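Uncharacterized protein TP-0789 domain-containing protein (Desulfovibrio piger ATCC 29098, PDB 4Z48) is of unknown function but belongs to the LolA-like family, consistent with a role in binding lipid-modified or other hydrophobic cargo at the cell envelope. Local coordinates at residues A[29-34]-A[225-230]; A[195-200]-A[207-212]. All coordinates share one frame; numbering follows the deposited sequence.

Interaction 1: A[29-34]-A[225-230]; sequences YSEAVM and WSNLRY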
loop_
_atom_site.group_PDB
_atom_site.type_symbol
_atom_site.label_atom_id
_atom_site.label_comp_id
_atom_site.label_asym_id
_atom_site.label_seq_id
_atom_site.Cartn_x
_atom_site.Cartn_y
_atom_site.Cartn_z
ATOM N N TYR A 29 13.967 4.261 -1.225
ATOM C CA TYR A 29 13.664 5.410 -2.045
ATOM C C TYR A 29 13.110 4.918 -3.344
ATOM O O TYR A 29 13.620 3.921 -3.857
ATOM C CB TYR A 29 14.936 6.230 -2.273
ATOM C CG TYR A 29 14.796 7.281 -3.344
ATOM C CD1 TYR A 29 14.214 8.517 -3.062
ATOM C CD2 TYR A 29 15.179 7.022 -4.660
ATOM C CE1 TYR A 29 14.086 9.498 -4.046
ATOM C CE2 TYR A 29 15.040 7.994 -5.658
ATOM C CZ TYR A 29 14.486 9.226 -5.342
ATOM O OH TYR A 29 14.327 10.195 -6.294
ATOM N N SER A 30 12.070 5.581 -3.881
ATOM C CA SER A 30 11.594 5.278 -5.228
ATOM C C SER A 30 10.945 6.495 -5.880
ATOM O O SER A 30 10.637 7.484 -5.230
ATOM C CB SER A 30 10.646 4.088 -5.267
ATOM O OG SER A 30 9.340 4.395 -4.824
ATOM N N GLU A 31 10.806 6.407 -7.192
ATOM C CA GLU A 31 10.133 7.378 -8.037
ATOM C C GLU A 31 8.950 6.675 -8.713
ATOM O O GLU A 31 9.020 5.483 -9.049
ATOM C CB GLU A 31 11.115 7.949 -9.067
ATOM C CG GLU A 31 12.197 8.799 -8.434
ATOM C CD GLU A 31 13.341 9.133 -9.366
ATOM O OE1 GLU A 31 13.173 8.964 -10.592
ATOM O OE2 GLU A 31 14.417 9.527 -8.868
ATOM N N ALA A 32 7.848 7.373 -8.853
ATOM C CA ALA A 32 6.673 6.764 -9.486
ATOM C C ALA A 32 5.927 7.752 -10.349
ATOM O O ALA A 32 6.007 8.965 -10.118
ATOM C CB ALA A 32 5.709 6.213 -8.425
ATOM N N VAL A 33 5.220 7.218 -11.354
ATOM C CA VAL A 33 4.270 7.952 -12.197
ATOM C C VAL A 33 2.944 7.192 -12.073
ATOM O O VAL A 33 2.924 5.965 -12.222
ATOM C CB VAL A 33 4.726 8.132 -13.672
ATOM C CG1 VAL A 33 3.576 8.684 -14.524
ATOM C CG2 VAL A 33 5.912 9.087 -13.759
HETATM N N MSE A 34 1.867 7.919 -11.804
HETATM C CA MSE A 34 0.518 7.390 -11.663
HETATM C C MSE A 34 -0.357 8.002 -12.744
HETATM O O MSE A 34 -0.292 9.205 -12.988
HETATM C CB MSE A 34 0.018 7.704 -10.237
HETATM C CG MSE A 34 -1.468 7.736 -10.048
HETATM SE SE MSE A 34 -1.786 8.496 -8.239
HETATM C CE MSE A 34 -1.402 7.059 -7.241
ATOM N N TRP A 225 6.628 2.302 -10.933
ATOM C CA TRP A 225 7.748 2.682 -10.092
ATOM C C TRP A 225 9.060 2.445 -10.822
ATOM O O TRP A 225 9.246 1.419 -11.523
ATOM C CB TRP A 225 7.786 1.929 -8.761
ATOM C CG TRP A 225 6.760 2.344 -7.747
ATOM C CD1 TRP A 225 6.891 3.298 -6.778
ATOM C CD2 TRP A 225 5.432 1.834 -7.634
ATOM N NE1 TRP A 225 5.744 3.367 -6.023
ATOM C CE2 TRP A 225 4.815 2.504 -6.548
ATOM C CE3 TRP A 225 4.694 0.870 -8.343
ATOM C CZ2 TRP A 225 3.497 2.234 -6.152
ATOM C CZ3 TRP A 225 3.392 0.578 -7.922
ATOM C CH2 TRP A 225 2.814 1.245 -6.836
ATOM N N SER A 226 10.011 3.345 -10.583
ATOM C CA SER A 226 11.348 3.212 -11.143
ATOM C C SER A 226 12.360 3.896 -10.235
ATOM O O SER A 226 11.974 4.541 -9.259
ATOM C CB SER A 226 11.411 3.708 -12.586
ATOM O OG SER A 226 11.050 5.063 -12.754
ATOM N N ASN A 227 13.664 3.611 -10.479
ATOM C CA ASN A 227 14.813 4.099 -9.711
ATOM C C ASN A 227 14.668 3.731 -8.216
ATOM O O ASN A 227 15.068 4.508 -7.329
ATOM C CB ASN A 227 15.024 5.588 -9.920
ATOM C CG ASN A 227 15.327 5.900 -11.371
ATOM O OD1 ASN A 227 16.261 5.373 -11.954
ATOM N ND2 ASN A 227 14.495 6.684 -12.002
ATOM N N LEU A 228 14.103 2.521 -7.950
ATOM C CA LEU A 228 13.920 2.091 -6.565
ATOM C C LEU A 228 15.241 1.567 -6.009
ATOM O O LEU A 228 15.997 0.852 -6.677
ATOM C CB LEU A 228 12.789 1.052 -6.384
ATOM C CG LEU A 228 12.265 0.836 -4.932
ATOM C CD1 LEU A 228 10.841 0.374 -4.935
ATOM C CD2 LEU A 228 13.094 -0.178 -4.161
ATOM N N ARG A 229 15.542 1.986 -4.787
ATOM C CA ARG A 229 16.772 1.602 -4.076
ATOM C C ARG A 229 16.469 1.284 -2.617
ATOM O O ARG A 229 15.577 1.894 -2.041
ATOM C CB ARG A 229 17.798 2.740 -4.142
ATOM C CG ARG A 229 18.462 2.931 -5.496
ATOM C CD ARG A 229 19.930 3.291 -5.339
ATOM N NE ARG A 229 20.124 4.602 -4.711
ATOM C CZ ARG A 229 21.226 4.962 -4.059
ATOM N NH1 ARG A 229 22.233 4.108 -3.922
ATOM N NH2 ARG A 229 21.320 6.170 -3.520
ATOM N N TYR A 230 17.199 0.335 -2.016
ATOM C CA TYR A 230 17.047 0.023 -0.586
ATOM C C TYR A 230 18.286 0.426 0.208
ATOM O O TYR A 230 19.382 0.449 -0.352
ATOM C CB TYR A 230 16.793 -1.458 -0.360
ATOM C CG TYR A 230 15.429 -1.910 -0.815
ATOM C CD1 TYR A 230 14.287 -1.541 -0.119
ATOM C CD2 TYR A 230 15.280 -2.751 -1.920
ATOM C CE1 TYR A 230 13.027 -1.978 -0.512
ATOM C CE2 TYR A 230 14.019 -3.179 -2.334
ATOM C CZ TYR A 230 12.894 -2.772 -1.633
ATOM O OH TYR A 230 11.635 -3.150 -2.000
HETATM O O HOH W 1 11.938 7.586 -12.396
#
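Glu31 leaves strand 29-34 on the same face as Tyr29, Ser226 and Arg229. Its CB lies 3.5 Å from Ser226 O, and CG stands beside the backbone N, anti to the carbonyl carbon (chi1 -68°). The chain then runs on extended, bringing CD alongside Asn227, the two side chains crossing obliquely. At the tip the two oxygens divide the work. Glu31 OE1 accepts a bond from Asn227 ND2 at 3.0 Å, the nitrogen coming from above the carboxylate plane, 55° out of it; a water donates to Glu31 OE1 at 2.6 Å and also joins Ser226 OG. Glu31 OE2 offers its anti lone pair to Tyr29 OH at 2.7 Å. The carboxylate, held from both ends, is thereby fixed in rotation, and these donors would be expected to favour its charged form.

The backbone places Asn227 at a bulge. Tyr29 pairs with Arg229 (Tyr29 O to Arg229 N 2.9 Å) and Glu31 with Ser226 (Glu31 O to Ser226 N 2.8 Å), both antiparallel hydrogen-bonded pairs. One residue separates the pairs on the first strand but two on the second, which defines a beta bulge; the chain turns a corner at Asn227, whose backbone is in the left-handed region. The bulge thus lies where the first strand, 27-38, meets the last, 219-230, within the LolA-like fold.

On the other face, Ala32 CB sits over the five-membered ring of Trp225, 3.9 Å from its centroid and 24° off the normal, a CH-pi contact. Ser30 OG approaches the same ring at its edge, near CD1. Ser30 CB meets Leu228 CG at 3.6 Å. Strand 41-54 flanks the far side of 29-34, with Lys48 touching both Tyr29 and Glu31.

Interaction 2: A[195-200]-A[207-212]; sequences FSRQEK and VTQMRV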
loop_
_atom_site.group_PDB
_atom_site.type_symbol
_atom_site.label_atom_id
_atom_site.label_comp_id
_atom_site.label_asym_id
_atom_site.label_seq_id
_atom_site.Cartn_x
_atom_site.Cartn_y
_atom_site.Cartn_z
ATOM N N PHE A 195 -0.834 -6.670 -9.512
ATOM C CA PHE A 195 0.560 -6.399 -9.216
ATOM C C PHE A 195 1.273 -6.949 -10.471
ATOM O O PHE A 195 1.714 -8.090 -10.512
ATOM C CB PHE A 195 0.909 -7.061 -7.852
ATOM C CG PHE A 195 0.043 -6.633 -6.675
ATOM C CD1 PHE A 195 -1.204 -7.228 -6.446
ATOM C CD2 PHE A 195 0.504 -5.699 -5.752
ATOM C CE1 PHE A 195 -2.011 -6.842 -5.353
ATOM C CE2 PHE A 195 -0.291 -5.330 -4.646
ATOM C CZ PHE A 195 -1.557 -5.883 -4.472
ATOM N N SER A 196 1.224 -6.156 -11.548
ATOM C CA SER A 196 1.581 -6.505 -12.918
ATOM C C SER A 196 3.089 -6.609 -13.218
ATOM O O SER A 196 3.464 -7.025 -14.330
ATOM C CB SER A 196 0.927 -5.532 -13.893
ATOM O OG SER A 196 1.186 -4.170 -13.556
ATOM N N ARG A 197 3.944 -6.232 -12.268
ATOM C CA ARG A 197 5.393 -6.322 -12.446
ATOM C C ARG A 197 6.104 -6.461 -11.106
ATOM O O ARG A 197 5.832 -5.715 -10.171
ATOM C CB ARG A 197 5.966 -5.127 -13.230
ATOM C CG ARG A 197 7.457 -5.328 -13.613
ATOM C CD ARG A 197 8.035 -4.171 -14.431
ATOM N NE ARG A 197 7.865 -2.859 -13.775
ATOM C CZ ARG A 197 7.852 -1.694 -14.420
ATOM N NH1 ARG A 197 7.877 -1.663 -15.744
ATOM N NH2 ARG A 197 7.739 -0.551 -13.742
ATOM N N GLN A 198 7.029 -7.433 -11.038
ATOM C CA GLN A 198 7.868 -7.657 -9.888
ATOM C C GLN A 198 9.309 -7.670 -10.351
ATOM O O GLN A 198 9.615 -8.123 -11.460
ATOM C CB GLN A 198 7.472 -8.949 -9.098
ATOM C CG GLN A 198 7.512 -10.247 -9.916
ATOM C CD GLN A 198 7.706 -11.474 -9.042
ATOM O OE1 GLN A 198 7.386 -11.485 -7.835
ATOM N NE2 GLN A 198 8.151 -12.561 -9.650
ATOM N N GLU A 199 10.202 -7.146 -9.523
ATOM C CA GLU A 199 11.629 -7.046 -9.858
ATOM C C GLU A 199 12.437 -7.306 -8.618
ATOM O O GLU A 199 12.023 -6.900 -7.538
ATOM C CB GLU A 199 11.971 -5.646 -10.413
ATOM C CG GLU A 199 11.488 -5.368 -11.824
ATOM C CD GLU A 199 11.804 -3.951 -12.247
ATOM O OE1 GLU A 199 12.949 -3.713 -12.677
ATOM O OE2 GLU A 199 10.940 -3.062 -12.088
ATOM N N LYS A 200 13.588 -7.956 -8.762
ATOM C CA LYS A 200 14.429 -8.212 -7.601
ATOM C C LYS A 200 15.378 -7.020 -7.511
ATOM O O LYS A 200 16.232 -6.834 -8.387
ATOM C CB LYS A 200 15.147 -9.558 -7.718
ATOM C CG LYS A 200 15.678 -10.081 -6.418
ATOM C CD LYS A 200 16.332 -11.431 -6.717
ATOM C CE LYS A 200 16.921 -12.096 -5.516
ATOM N NZ LYS A 200 17.435 -13.450 -5.879
ATOM N N VAL A 207 7.250 -5.227 -5.855
ATOM C CA VAL A 207 6.215 -4.881 -6.849
ATOM C C VAL A 207 6.631 -3.538 -7.397
ATOM O O VAL A 207 6.910 -2.633 -6.600
ATOM C CB VAL A 207 4.763 -4.876 -6.254
ATOM C CG1 VAL A 207 3.780 -4.192 -7.205
ATOM C CG2 VAL A 207 4.289 -6.313 -5.930
ATOM N N THR A 208 6.695 -3.382 -8.741
ATOM C CA THR A 208 7.121 -2.112 -9.326
ATOM C C THR A 208 6.133 -1.615 -10.349
ATOM O O THR A 208 6.384 -0.611 -11.004
ATOM C CB THR A 208 8.544 -2.210 -9.954
ATOM O OG1 THR A 208 8.540 -3.114 -11.051
ATOM C CG2 THR A 208 9.623 -2.566 -8.954
ATOM N N GLN A 209 4.986 -2.286 -10.471
ATOM C CA GLN A 209 3.931 -1.806 -11.342
ATOM C C GLN A 209 2.612 -2.357 -10.812
ATOM O O GLN A 209 2.546 -3.500 -10.364
ATOM C CB GLN A 209 4.177 -2.166 -12.806
ATOM C CG GLN A 209 3.162 -1.520 -13.754
ATOM C CD GLN A 209 3.273 -2.109 -15.136
ATOM O OE1 GLN A 209 2.805 -3.227 -15.400
ATOM N NE2 GLN A 209 3.843 -1.353 -16.063
HETATM N N MSE A 210 1.591 -1.512 -10.811
HETATM C CA MSE A 210 0.274 -1.875 -10.316
HETATM C C MSE A 210 -0.843 -1.281 -11.141
HETATM O O MSE A 210 -0.750 -0.134 -11.581
HETATM C CB MSE A 210 0.125 -1.344 -8.900
HETATM C CG MSE A 210 0.650 -2.230 -7.809
HETATM SE SE MSE A 210 -0.146 -1.441 -6.235
HETATM C CE MSE A 210 -1.769 -2.463 -6.230
ATOM N N ARG A 211 -1.924 -2.036 -11.306
ATOM C CA ARG A 211 -3.164 -1.519 -11.888
ATOM C C ARG A 211 -4.238 -1.676 -10.787
ATOM O O ARG A 211 -4.366 -2.754 -10.193
ATOM C CB ARG A 211 -3.512 -2.219 -13.222
ATOM C CG ARG A 211 -4.821 -1.721 -13.825
ATOM C CD ARG A 211 -5.144 -2.559 -15.025
ATOM N NE ARG A 211 -6.460 -2.248 -15.554
ATOM C CZ ARG A 211 -6.692 -1.558 -16.666
ATOM N NH1 ARG A 211 -5.681 -1.091 -17.393
ATOM N NH2 ARG A 211 -7.936 -1.332 -17.062
ATOM N N VAL A 212 -4.940 -0.575 -10.428
ATOM C CA VAL A 212 -5.976 -0.624 -9.404
ATOM C C VAL A 212 -7.270 -0.156 -10.051
ATOM O O VAL A 212 -7.323 0.958 -10.567
ATOM C CB VAL A 212 -5.606 0.231 -8.158
ATOM C CG1 VAL A 212 -6.689 0.136 -7.086
ATOM C CG2 VAL A 212 -4.234 -0.171 -7.597
HETATM O O HOH W 2 4.184 -4.979 -16.922
#
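This is the pairing of two arms of a beta hairpin, strands 189-201 and 204-214, close to the surface of the LolA-like fold. Its evidence is a bulged antiparallel register: Arg197 faces Gln209 as a hydrogen-bonded pair, while the next residue, Gln198, faces Val207 as a non-hydrogen-bonded pair, leaving Thr208 as the extra residue. Thr208 N still reaches Arg197 O at 2.9 Å, though it lies above the carbonyl plane.

The Thr208 hydroxyl is gripped twice. With OG1 in the crowded position between backbone N and carbonyl carbon, it donates to the anti lone pair of Glu199 OE2 at 2.6 Å and accepts from Arg197 NE at 2.8 Å, nearly in the guanidinium plane. Arg197 runs straight as far as CD and bends at chi3 (55°), so that NH2 also reaches Thr208 O at 3.1 Å. This side-on, two-nitrogen grip uses both the side-chain and backbone oxygens of one residue. Gln209 CB covers one guanidinium face, towards its rim. Glu199 OE2 adds charge attraction to Arg197 NE from well outside the guanidinium plane.

Farther along, Ser196 OG donates to a lone pair of Gln209 OE1 at 2.6 Å, in the carbonyl plane; a water donates to the same oxygen at 2.7 Å.

On the opposite face the packing across the strands is apolar around Phe195. Met210 CE lies over the Phe195 ring, 4.0 Å from its centroid and 27° off the normal, with the selenium oblique to it: a Met-aromatic contact. Val207 CG2 meets Phe195 CD2 at 3.8 Å, and CG1 lies at the ring edge.

Strand 177-184 borders strand 189-201, where Phe195 touches Ala180, and strand 219-230 borders strand 204-214, where Asp224 OD1 accepts from Gln209 NE2.

Overall arrangement
The two contacts lie about 11 Å apart, centre to centre, and meet through strand 219-230, the neighbour of strand 204-214: Trp225 N lies 2.9 Å from Thr208 O, a probable hydrogen bond. Both pairings are antiparallel and bulged, yet they differ in sequence reach. Interaction 1 joins the first and last strands through segments 191 residues apart in sequence, and encloses interaction 2, a local hairpin. Interaction 1 is partly buried and covers 432 Å²; its polar face centres on a carboxylate. Interaction 2, a surface contact, covers 557 Å² and leans on an arginine-threonine-glutamate network. Met210 and Trp225 carry apolar packing from one contact to the other.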